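Local coordinates for protein SYE1 (Shewanella oneidensis, PDB 4AWT) that binds flavin mononucleotide and, like other members of the Old Yellow Enzyme family, probably reduces carbon-carbon double bonds with NADH or NADPH as electron source, at residues Thr108-Ile113 with Asp144-Arg149; Ala270-Asp275 with Ala299-Ala304; Val295-Gly300 with Ala316-Phe321. The protein carries 1 engineered substitution. All coordinates share one frame; numbering follows the deposited sequence. Where two conformers were deposited one is given.

Interaction 1 (Thr108-Ile113 with Asp144-Arg149)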
loop_
_atom_site.group_PDB
_atom_site.type_symbol
_atom_site.label_atom_id
_atom_site.label_comp_id
_atom_site.label_asym_id
_atom_site.label_seq_id
_atom_site.Cartn_x
_atom_site.Cartn_y
_atom_site.Cartn_z
ATOM N N THR A 108 12.651 4.055 -8.232
ATOM C CA THR A 108 12.150 4.371 -9.553
ATOM C C THR A 108 13.353 4.535 -10.479
ATOM O O THR A 108 14.511 4.359 -10.129
ATOM C CB THR A 108 11.233 5.582 -9.522
ATOM O OG1 THR A 108 10.567 5.654 -10.785
ATOM C CG2 THR A 108 11.967 6.880 -9.220
ATOM N N HIS A 109 13.015 4.843 -11.710
ATOM C CA HIS A 109 13.961 5.092 -12.783
ATOM C C HIS A 109 13.480 6.342 -13.496
ATOM O O HIS A 109 12.257 6.504 -13.630
ATOM C CB HIS A 109 14.001 3.898 -13.726
ATOM C CG HIS A 109 15.007 3.994 -14.769
ATOM N ND1 HIS A 109 14.862 4.644 -15.903
ATOM C CD2 HIS A 109 16.239 3.456 -14.878
ATOM C CE1 HIS A 109 15.901 4.634 -16.677
ATOM N NE2 HIS A 109 16.800 3.862 -16.071
ATOM N N PRO A 110 14.362 7.197 -13.991
ATOM C CA PRO A 110 13.939 8.389 -14.731
ATOM C C PRO A 110 12.904 8.141 -15.805
ATOM O O PRO A 110 12.052 9.008 -16.066
ATOM C CB PRO A 110 15.288 8.942 -15.291
ATOM C CG PRO A 110 16.208 8.564 -14.166
ATOM C CD PRO A 110 15.829 7.148 -13.823
ATOM N N ASP A 111 12.907 7.094 -16.496
ATOM C CA ASP A 111 11.986 6.729 -17.544
ATOM C C ASP A 111 10.552 6.717 -17.002
ATOM O O ASP A 111 9.643 6.917 -17.797
ATOM C CB ASP A 111 12.283 5.399 -18.178
ATOM C CG ASP A 111 13.458 5.309 -19.038
ATOM O OD1 ASP A 111 14.150 6.334 -19.259
ATOM O OD2 ASP A 111 13.755 4.190 -19.593
ATOM N N ASN A 112 10.335 6.476 -15.730
ATOM C CA ASN A 112 8.996 6.478 -15.176
ATOM C C ASN A 112 8.550 7.792 -14.630
ATOM O O ASN A 112 7.393 7.923 -14.261
ATOM C CB ASN A 112 8.931 5.403 -14.073
ATOM C CG ASN A 112 8.991 4.007 -14.585
ATOM O OD1 ASN A 112 8.562 3.748 -15.716
ATOM N ND2 ASN A 112 9.457 3.063 -13.797
ATOM N N ILE A 113 9.456 8.779 -14.560
ATOM C CA ILE A 113 9.172 10.053 -13.952
ATOM C C ILE A 113 9.623 11.209 -14.852
ATOM O O ILE A 113 10.178 12.206 -14.439
ATOM C CB ILE A 113 9.735 10.169 -12.531
ATOM C CG1 ILE A 113 11.250 9.965 -12.449
ATOM C CG2 ILE A 113 9.017 9.172 -11.595
ATOM C CD1 ILE A 113 11.834 10.342 -11.116
ATOM N N ASP A 144 17.750 -1.272 -13.117
ATOM C CA ASP A 144 18.267 -0.807 -11.855
ATOM C C ASP A 144 17.688 0.552 -11.510
ATOM O O ASP A 144 17.476 1.409 -12.399
ATOM C CB ASP A 144 19.780 -0.656 -11.944
ATOM C CG ASP A 144 20.490 -1.983 -11.979
ATOM O OD1 ASP A 144 19.875 -3.024 -11.774
ATOM O OD2 ASP A 144 21.725 -1.956 -12.166
ATOM N N VAL A 145 17.424 0.818 -10.249
ATOM C CA VAL A 145 17.016 2.125 -9.822
ATOM C C VAL A 145 18.156 3.114 -9.991
ATOM O O VAL A 145 19.323 2.734 -10.069
ATOM C CB VAL A 145 16.536 2.089 -8.358
ATOM C CG1 VAL A 145 15.250 1.298 -8.253
ATOM C CG2 VAL A 145 17.597 1.543 -7.406
ATOM N N ALA A 146 17.796 4.393 -9.981
ATOM C CA ALA A 146 18.709 5.501 -10.098
ATOM C C ALA A 146 19.110 6.089 -8.765
ATOM O O ALA A 146 18.457 5.910 -7.754
ATOM C CB ALA A 146 18.147 6.564 -11.001
ATOM N N VAL A 147 20.210 6.854 -8.734
ATOM C CA VAL A 147 20.634 7.552 -7.561
ATOM C C VAL A 147 19.779 8.776 -7.319
ATOM O O VAL A 147 19.669 9.594 -8.236
ATOM C CB VAL A 147 22.135 7.977 -7.668
ATOM C CG1 VAL A 147 22.533 8.789 -6.469
ATOM C CG2 VAL A 147 23.077 6.787 -7.801
ATOM N N PRO A 148 19.181 8.942 -6.153
ATOM C CA PRO A 148 18.284 10.063 -5.957
ATOM C C PRO A 148 19.025 11.343 -5.550
ATOM O O PRO A 148 20.185 11.291 -5.133
ATOM C CB PRO A 148 17.412 9.596 -4.797
ATOM C CG PRO A 148 18.366 8.788 -3.957
ATOM C CD PRO A 148 19.215 8.052 -4.985
ATOM N N ARG A 149 18.300 12.435 -5.623
ATOM C CA ARG A 149 18.706 13.687 -4.986
ATOM C C ARG A 149 17.961 13.848 -3.672
ATOM O O ARG A 149 16.832 13.341 -3.517
ATOM C CB ARG A 149 18.498 14.890 -5.912
ATOM C CG ARG A 149 17.054 15.152 -6.261
ATOM C CD ARG A 149 16.933 16.365 -7.176
ATOM N NE ARG A 149 15.558 16.728 -7.449
ATOM C CZ ARG A 149 14.775 17.370 -6.594
ATOM N NH1 ARG A 149 15.216 17.817 -5.458
ATOM N NH2 ARG A 149 13.521 17.553 -6.938
#
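The imidazole of His109 meets Asp144 with its edge: CD2 lies 3.4 Å from the carbonyl O of Asp144, close to the ring plane. One face of the ring carries CD of Pro110, displaced toward the rim, while CA of Asp111 sits at another edge. CG stands anti to the backbone N (chi1 -175°), beside the carbonyl carbon. ND1 accepts the N-H of Asp111 at 3.2 Å, from 18° out of the ring plane, a bond that probably restrains rotation of the ring. The one hydrogen bond between the segments runs from Ala146 N to Thr108 O, 3.3 Å long, and Val145 CA approaches the same oxygen. CB of Ala146 rests against CD of Pro110 at 3.7 Å, in one of two conformers modelled for the proline. The pairing joins two excursions of the chain outside the barrel strands, a short 3-10 turn around Pro110 and Asp111 and the link between strands 141-144 and 149-150. Thr108 OG1 turns to the carbonyl of Lys66. With a single backbone hydrogen bond and one small apolar touch between them, 108-113 and 144-149 rely on main-chain polarity more than on interlocking side chains.

Interaction 2 (Ala270-Asp275 with Ala299-Ala304). With BOG (octyl beta-D-glucopyranoside), chain D; FMN (flavin mononucleotide), chain B; SO4 (sulfate ion), chain C.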
loop_
_atom_site.group_PDB
_atom_site.type_symbol
_atom_site.label_atom_id
_atom_site.label_comp_id
_atom_site.label_asym_id
_atom_site.label_seq_id
_atom_site.Cartn_x
_atom_site.Cartn_y
_atom_site.Cartn_z
ATOM N N ALA A 270 2.898 -4.574 6.740
ATOM C CA ALA A 270 3.337 -5.435 5.654
ATOM C C ALA A 270 4.452 -6.322 6.213
ATOM O O ALA A 270 5.605 -5.907 6.375
ATOM C CB ALA A 270 3.833 -4.612 4.494
ATOM N N GLU A 271 4.068 -7.523 6.630
ATOM C CA GLU A 271 4.914 -8.435 7.361
ATOM C C GLU A 271 5.878 -9.229 6.507
ATOM O O GLU A 271 6.903 -9.721 7.002
ATOM C CB GLU A 271 3.975 -9.364 8.193
ATOM C CG GLU A 271 4.624 -10.315 9.129
ATOM C CD GLU A 271 3.637 -11.029 10.016
ATOM O OE1 GLU A 271 2.419 -10.693 9.944
ATOM O OE2 GLU A 271 4.067 -11.912 10.769
ATOM N N VAL A 272 5.542 -9.403 5.237
ATOM C CA VAL A 272 6.364 -10.079 4.234
ATOM C C VAL A 272 6.359 -9.222 2.997
ATOM O O VAL A 272 5.298 -8.662 2.659
ATOM C CB VAL A 272 5.803 -11.472 3.903
ATOM C CG1 VAL A 272 6.592 -12.132 2.774
ATOM C CG2 VAL A 272 5.753 -12.362 5.133
ATOM N N ASP A 273 7.492 -9.130 2.308
ATOM C CA ASP A 273 7.470 -8.543 0.982
ATOM C C ASP A 273 8.210 -9.522 0.074
ATOM O O ASP A 273 9.389 -9.826 0.231
ATOM C CB ASP A 273 8.100 -7.161 0.971
ATOM C CG ASP A 273 7.685 -6.301 -0.183
ATOM O OD1 ASP A 273 6.512 -6.347 -0.582
ATOM O OD2 ASP A 273 8.558 -5.517 -0.658
ATOM N N TRP A 274 7.412 -10.131 -0.806
ATOM C CA TRP A 274 7.863 -11.200 -1.706
ATOM C C TRP A 274 8.381 -12.376 -0.875
ATOM O O TRP A 274 7.574 -13.053 -0.218
ATOM C CB TRP A 274 8.809 -10.692 -2.755
ATOM C CG TRP A 274 8.113 -9.739 -3.663
ATOM C CD1 TRP A 274 8.208 -8.390 -3.658
ATOM C CD2 TRP A 274 7.185 -10.080 -4.679
ATOM N NE1 TRP A 274 7.409 -7.866 -4.626
ATOM C CE2 TRP A 274 6.774 -8.872 -5.268
ATOM C CE3 TRP A 274 6.649 -11.257 -5.176
ATOM C CZ2 TRP A 274 5.866 -8.815 -6.320
ATOM C CZ3 TRP A 274 5.745 -11.167 -6.245
ATOM C CH2 TRP A 274 5.384 -9.954 -6.778
ATOM N N ASP A 275 9.697 -12.638 -0.941
ATOM C CA ASP A 275 10.394 -13.703 -0.233
ATOM C C ASP A 275 11.048 -13.199 1.054
ATOM O O ASP A 275 11.707 -13.996 1.762
ATOM C CB ASP A 275 11.490 -14.339 -1.113
ATOM C CG ASP A 275 12.442 -13.379 -1.806
ATOM O OD1 ASP A 275 12.187 -12.137 -1.899
ATOM O OD2 ASP A 275 13.483 -13.936 -2.308
ATOM N N ALA A 299 -0.527 -8.319 6.723
ATOM C CA ALA A 299 -0.492 -9.112 5.507
ATOM C C ALA A 299 0.915 -9.679 5.334
ATOM O O ALA A 299 1.902 -9.014 5.661
ATOM C CB ALA A 299 -0.823 -8.292 4.265
ATOM N N GLY A 300 0.987 -10.885 4.796
ATOM C CA GLY A 300 2.253 -11.513 4.430
ATOM C C GLY A 300 2.224 -12.993 4.806
ATOM O O GLY A 300 2.332 -13.349 5.955
ATOM N N ARG A 301 2.062 -13.817 3.756
ATOM C CA ARG A 301 2.107 -15.270 3.907
ATOM C C ARG A 301 1.052 -15.811 4.877
ATOM O O ARG A 301 1.253 -16.874 5.463
ATOM C CB ARG A 301 3.481 -15.835 4.201
ATOM C CG ARG A 301 4.471 -15.602 3.084
ATOM C CD ARG A 301 4.077 -16.217 1.770
ATOM N NE ARG A 301 5.222 -16.292 0.843
ATOM C CZ ARG A 301 5.111 -16.525 -0.460
ATOM N NH1 ARG A 301 3.962 -16.667 -1.049
ATOM N NH2 ARG A 301 6.248 -16.589 -1.159
ATOM N N TYR A 302 -0.071 -15.161 5.005
ATOM C CA TYR A 302 -1.158 -15.731 5.799
ATOM C C TYR A 302 -1.923 -16.743 4.959
ATOM O O TYR A 302 -2.131 -16.627 3.763
ATOM C CB TYR A 302 -2.128 -14.665 6.329
ATOM C CG TYR A 302 -1.504 -13.934 7.486
ATOM C CD1 TYR A 302 -0.660 -12.843 7.302
ATOM C CD2 TYR A 302 -1.682 -14.376 8.797
ATOM C CE1 TYR A 302 -0.033 -12.224 8.348
ATOM C CE2 TYR A 302 -1.083 -13.739 9.857
ATOM C CZ TYR A 302 -0.238 -12.675 9.642
ATOM O OH TYR A 302 0.373 -12.070 10.725
ATOM N N ASN A 303 -2.401 -17.785 5.662
ATOM C CA ASN A 303 -3.403 -18.729 5.218
ATOM C C ASN A 303 -4.551 -18.682 6.223
ATOM O O ASN A 303 -4.559 -17.860 7.137
ATOM C CB ASN A 303 -2.792 -20.118 5.056
ATOM C CG ASN A 303 -2.233 -20.660 6.345
ATOM O OD1 ASN A 303 -2.535 -20.170 7.415
ATOM N ND2 ASN A 303 -1.415 -21.693 6.301
ATOM N N ALA A 304 -5.580 -19.495 6.000
ATOM C CA ALA A 304 -6.726 -19.413 6.865
ATOM C C ALA A 304 -6.377 -19.673 8.314
ATOM O O ALA A 304 -6.890 -19.014 9.203
ATOM C CB ALA A 304 -7.787 -20.442 6.418
HETATM C C1 BOG D . 7.182 -4.948 -7.043
HETATM O O1 BOG D . 7.435 -6.133 -7.746
HETATM C C2 BOG D . 5.838 -4.373 -7.360
HETATM O O2 BOG D . 5.751 -3.962 -8.707
HETATM C C3 BOG D . 5.510 -3.136 -6.508
HETATM O O3 BOG D . 4.167 -2.773 -6.667
HETATM C C4 BOG D . 5.682 -3.528 -5.033
HETATM O O4 BOG D . 5.468 -2.403 -4.249
HETATM C C5 BOG D . 7.047 -4.149 -4.757
HETATM O O5 BOG D . 7.154 -5.270 -5.612
HETATM C C6 BOG D . 7.196 -4.573 -3.319
HETATM O O6 BOG D . 8.528 -5.040 -3.194
HETATM C "C1'" BOG D . 8.799 -6.418 -7.952
HETATM C "C2'" BOG D . 9.081 -7.607 -8.867
HETATM C "C3'" BOG D . 8.269 -8.827 -8.557
HETATM C "C4'" BOG D . 8.670 -10.195 -9.096
HETATM C "C5'" BOG D . 7.512 -10.714 -9.953
HETATM C "C6'" BOG D . 7.905 -10.741 -11.431
HETATM C "C7'" BOG D . 6.722 -11.236 -12.282
HETATM C "C8'" BOG D . 7.329 -11.766 -13.576
HETATM N N1 FMN B . 2.127 -3.579 -1.482
HETATM C C2 FMN B . 1.778 -2.300 -1.420
HETATM O O2 FMN B . 1.722 -1.675 -0.327
HETATM N N3 FMN B . 1.457 -1.608 -2.580
HETATM C C4 FMN B . 1.480 -2.191 -3.836
HETATM O O4 FMN B . 1.073 -1.521 -4.822
HETATM C C4A FMN B . 1.956 -3.499 -3.894
HETATM N N5 FMN B . 2.107 -4.141 -5.122
HETATM C C5A FMN B . 2.170 -5.560 -5.112
HETATM C C6 FMN B . 2.050 -6.257 -6.289
HETATM C C7 FMN B . 2.079 -7.672 -6.325
HETATM C C7M FMN B . 1.816 -8.366 -7.639
HETATM C C8 FMN B . 2.283 -8.341 -5.156
HETATM C C8M FMN B . 2.295 -9.855 -5.098
HETATM C C9 FMN B . 2.421 -7.636 -3.943
HETATM C C9A FMN B . 2.356 -6.242 -3.904
HETATM N N10 FMN B . 2.431 -5.535 -2.686
HETATM C C10 FMN B . 2.167 -4.178 -2.677
HETATM C "C1'" FMN B . 2.564 -6.279 -1.430
HETATM C "C2'" FMN B . 1.257 -6.953 -0.976
HETATM O "O2'" FMN B . 0.309 -5.984 -0.562
HETATM C "C3'" FMN B . 1.461 -7.883 0.205
HETATM O "O3'" FMN B . 1.840 -7.179 1.378
HETATM C "C4'" FMN B . 2.464 -9.026 -0.035
HETATM O "O4'" FMN B . 2.268 -9.642 -1.298
HETATM C "C5'" FMN B . 2.479 -10.033 1.098
HETATM O "O5'" FMN B . 1.206 -10.688 1.236
HETATM P P FMN B . 0.994 -12.157 0.598
HETATM O O1P FMN B . 1.045 -11.984 -0.900
HETATM O O2P FMN B . 2.112 -13.038 1.108
HETATM O O3P FMN B . -0.373 -12.549 1.102
HETATM S S SO4 C . 5.191 -16.697 -4.809
HETATM O O1 SO4 C . 5.538 -15.210 -5.011
HETATM O O2 SO4 C . 6.130 -17.262 -3.901
HETATM O O3 SO4 C . 3.915 -16.754 -3.905
HETATM O O4 SO4 C . 4.772 -17.389 -5.992
#
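Tyr302 OH donates to Glu271 OE1 over 2.6 Å, meeting the carboxylate on its syn side and 15° out of its plane. The two side chains cross at about a right angle, the glutamate extended beyond CG so that its end reaches the phenol. OE2 is paired with Lys285 in a salt bridge, a positive charge that would probably help keep the carboxylate ionised. At the base of the same residue, Glu271 N binds Ala299 O at 2.8 Å. Val272 lays CB against Gly300 CA at 3.6 Å; a side chain at Gly300 would run into Val272 N, a buried amide without a partner. Val272 CG2 also packs on Arg301 CG. These loops leave the ends of barrel strands 266-270 and 295-299, at the C-terminal rim where TIM barrels of this family hold the flavin phosphate: Arg301 N binds FMN O2P at 2.8 Å. The side chain of Arg301, in the conformer modelled here, bends at chi2 (-60°), which places CD; farther out, NH1 and NH2 donate to two oxygens of a sulfate, probably from the crystallisation liquor, which Arg323 also binds. Trp274 NE1 donates to O5 of octyl glucoside at 2.8 Å. The detergent's C3' lies over one face of the indole, offset toward the rim; C9 of the flavin stands over the opposite face, 4.2 Å above the plane, while Trp274 CH2 comes within 3.5 Å of the flavin methyl C8M.

Interaction 3 (Val295-Gly300 with Ala316-Phe321). With FMN (flavin mononucleotide), chain B.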
loop_
_atom_site.group_PDB
_atom_site.type_symbol
_atom_site.label_atom_id
_atom_site.label_comp_id
_atom_site.label_asym_id
_atom_site.label_seq_id
_atom_site.Cartn_x
_atom_site.Cartn_y
_atom_site.Cartn_z
ATOM N N VAL A 295 -7.816 -0.167 14.306
ATOM C CA VAL A 295 -7.882 -1.460 13.592
ATOM C C VAL A 295 -6.499 -1.798 13.082
ATOM O O VAL A 295 -5.860 -1.020 12.385
ATOM C CB VAL A 295 -8.911 -1.376 12.447
ATOM C CG1 VAL A 295 -8.821 -2.596 11.555
ATOM C CG2 VAL A 295 -10.312 -1.217 13.028
ATOM N N LEU A 296 -6.026 -3.011 13.442
ATOM C CA LEU A 296 -4.699 -3.452 13.063
ATOM C C LEU A 296 -4.824 -4.544 12.015
ATOM O O LEU A 296 -5.493 -5.565 12.218
ATOM C CB LEU A 296 -4.038 -3.825 14.394
ATOM C CG LEU A 296 -2.570 -4.176 14.374
ATOM C CD1 LEU A 296 -1.730 -3.094 13.709
ATOM C CD2 LEU A 296 -2.061 -4.408 15.798
ATOM N N ILE A 297 -4.183 -4.320 10.873
ATOM C CA ILE A 297 -4.209 -5.204 9.732
ATOM C C ILE A 297 -2.805 -5.744 9.510
ATOM O O ILE A 297 -1.855 -4.962 9.529
ATOM C CB ILE A 297 -4.682 -4.477 8.456
ATOM C CG1 ILE A 297 -5.943 -3.670 8.695
ATOM C CG2 ILE A 297 -4.798 -5.454 7.313
ATOM C CD1 ILE A 297 -6.479 -2.928 7.501
ATOM N N TYR A 298 -2.656 -7.053 9.290
ATOM C CA TYR A 298 -1.387 -7.641 8.874
ATOM C C TYR A 298 -1.583 -8.338 7.540
ATOM O O TYR A 298 -2.617 -8.956 7.313
ATOM C CB TYR A 298 -0.856 -8.663 9.882
ATOM C CG TYR A 298 -0.241 -8.069 11.115
ATOM C CD1 TYR A 298 -0.998 -7.546 12.141
ATOM C CD2 TYR A 298 1.127 -8.038 11.254
ATOM C CE1 TYR A 298 -0.420 -7.038 13.273
ATOM C CE2 TYR A 298 1.725 -7.490 12.391
ATOM C CZ TYR A 298 0.937 -6.989 13.407
ATOM O OH TYR A 298 1.566 -6.516 14.503
ATOM N N ALA A 299 -0.527 -8.319 6.723
ATOM C CA ALA A 299 -0.492 -9.112 5.507
ATOM C C ALA A 299 0.915 -9.679 5.334
ATOM O O ALA A 299 1.902 -9.014 5.661
ATOM C CB ALA A 299 -0.823 -8.292 4.265
ATOM N N GLY A 300 0.987 -10.885 4.796
ATOM C CA GLY A 300 2.253 -11.513 4.430
ATOM C C GLY A 300 2.224 -12.993 4.806
ATOM O O GLY A 300 2.332 -13.349 5.955
ATOM N N ALA A 316 -4.079 -9.124 15.670
ATOM C CA ALA A 316 -4.586 -8.460 14.494
ATOM C C ALA A 316 -6.101 -8.409 14.576
ATOM O O ALA A 316 -6.719 -9.323 15.122
ATOM C CB ALA A 316 -4.205 -9.244 13.232
ATOM N N ASP A 317 -6.679 -7.396 13.932
ATOM C CA ASP A 317 -8.104 -7.353 13.733
ATOM C C ASP A 317 -8.528 -7.834 12.348
ATOM O O ASP A 317 -9.624 -8.383 12.190
ATOM C CB ASP A 317 -8.611 -5.929 13.958
ATOM C CG ASP A 317 -8.269 -5.424 15.302
ATOM O OD1 ASP A 317 -8.620 -6.102 16.308
ATOM O OD2 ASP A 317 -7.602 -4.356 15.407
ATOM N N MET A 318 -7.697 -7.591 11.349
ATOM C CA MET A 318 -7.957 -7.972 9.977
ATOM C C MET A 318 -6.684 -8.537 9.377
ATOM O O MET A 318 -5.586 -8.176 9.804
ATOM C CB MET A 318 -8.458 -6.828 9.137
ATOM C CG MET A 318 -9.677 -6.104 9.668
ATOM S SD MET A 318 -10.296 -4.822 8.580
ATOM C CE MET A 318 -11.182 -5.818 7.386
ATOM N N ILE A 319 -6.843 -9.368 8.350
ATOM C CA ILE A 319 -5.726 -10.007 7.701
ATOM C C ILE A 319 -5.870 -9.829 6.191
ATOM O O ILE A 319 -6.918 -10.126 5.625
ATOM C CB ILE A 319 -5.611 -11.498 8.076
ATOM C CG1 ILE A 319 -5.388 -11.677 9.568
ATOM C CG2 ILE A 319 -4.526 -12.180 7.248
ATOM C CD1 ILE A 319 -4.031 -11.235 10.075
ATOM N N GLY A 320 -4.780 -9.358 5.565
ATOM C CA GLY A 320 -4.733 -9.273 4.141
ATOM C C GLY A 320 -4.077 -10.498 3.527
ATOM O O GLY A 320 -3.141 -11.067 4.076
ATOM N N PHE A 321 -4.578 -10.851 2.334
ATOM C CA PHE A 321 -4.065 -11.960 1.526
ATOM C C PHE A 321 -3.763 -11.395 0.162
ATOM O O PHE A 321 -4.700 -10.960 -0.535
ATOM C CB PHE A 321 -5.090 -13.087 1.399
ATOM C CG PHE A 321 -5.543 -13.654 2.720
ATOM C CD1 PHE A 321 -6.532 -13.040 3.454
ATOM C CD2 PHE A 321 -4.981 -14.800 3.237
ATOM C CE1 PHE A 321 -6.968 -13.543 4.652
ATOM C CE2 PHE A 321 -5.428 -15.310 4.441
ATOM C CZ PHE A 321 -6.439 -14.692 5.128
HETATM N N1 FMN B . 2.127 -3.579 -1.482
HETATM C C2 FMN B . 1.778 -2.300 -1.420
HETATM O O2 FMN B . 1.722 -1.675 -0.327
HETATM N N3 FMN B . 1.457 -1.608 -2.580
HETATM C C4 FMN B . 1.480 -2.191 -3.836
HETATM O O4 FMN B . 1.073 -1.521 -4.822
HETATM C C4A FMN B . 1.956 -3.499 -3.894
HETATM N N5 FMN B . 2.107 -4.141 -5.122
HETATM C C5A FMN B . 2.170 -5.560 -5.112
HETATM C C6 FMN B . 2.050 -6.257 -6.289
HETATM C C7 FMN B . 2.079 -7.672 -6.325
HETATM C C7M FMN B . 1.816 -8.366 -7.639
HETATM C C8 FMN B . 2.283 -8.341 -5.156
HETATM C C8M FMN B . 2.295 -9.855 -5.098
HETATM C C9 FMN B . 2.421 -7.636 -3.943
HETATM C C9A FMN B . 2.356 -6.242 -3.904
HETATM N N10 FMN B . 2.431 -5.535 -2.686
HETATM C C10 FMN B . 2.167 -4.178 -2.677
HETATM C "C1'" FMN B . 2.564 -6.279 -1.430
HETATM C "C2'" FMN B . 1.257 -6.953 -0.976
HETATM O "O2'" FMN B . 0.309 -5.984 -0.562
HETATM C "C3'" FMN B . 1.461 -7.883 0.205
HETATM O "O3'" FMN B . 1.840 -7.179 1.378
HETATM C "C4'" FMN B . 2.464 -9.026 -0.035
HETATM O "O4'" FMN B . 2.268 -9.642 -1.298
HETATM C "C5'" FMN B . 2.479 -10.033 1.098
HETATM O "O5'" FMN B . 1.206 -10.688 1.236
HETATM P P FMN B . 0.994 -12.157 0.598
HETATM O O1P FMN B . 1.045 -11.984 -0.900
HETATM O O2P FMN B . 2.112 -13.038 1.108
HETATM O O3P FMN B . -0.373 -12.549 1.102
HETATM O O HOH W 1 -0.956 -12.623 3.723
#
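Strands 295-299 and 318-320 run parallel at 27° to each other, their axes 4.6 Å apart at closest, with Ile297 opposite Met318 and Tyr298 opposite Ile319. Leu296 O is gripped by two successive amides, Asp317 N at 2.8 Å and Met318 N at 3.1 Å. Asp317 replies through its side chain: with CG anti to the carbonyl carbon (chi1 -57°), OD2 accepts Leu296 N at 2.9 Å on its anti side and also pairs with Arg289. An alanine here would probably leave the Leu296 N-H without its acceptor and Arg289 without its carboxylate. The pair closes a beta-alpha-beta unit with helix 304-312, the last such step of the eight-stranded TIM barrel. Ile297 and Met318 lie side by side and point the same way, CG1 of Ile297 4.1 Å from CB of Met318, and both touch Val21 of strand 20-22. On the other face, Tyr298 CB packs on Ile319 CD1, and Leu288 of helix 282-291 also touches the tyrosine. Tyr298 CD1 separately meets Ala316 CB at 3.8 Å. At the C-terminal ends of the strands, a water accepts from Gly300 N and lies within hydrogen-bonding distance of Gly320 O and, at 2.7 Å, of FMN O3P.

Overall arrangement
Interactions 2 and 3 are neighbours, their centres 10 Å apart; they share Ala299 and Gly300, so that the C-terminal end of strand 295-299 and the residue after it serve both contacts. Their side chains also pack on each other, Tyr302 CG lying 3.5 Å from Ile319 CG2. Both reach the FMN phosphate, the first through a main-chain amide and the second by way of a water. Interaction 1 stands apart, with centres about 27 Å from interaction 2 and 31 Å from interaction 3, and lies across the chain's centre from the latter. The side chain of Thr108 is about 13 Å from FMN, too far for contact, and that of Val145 about 10 Å from the bound detergent.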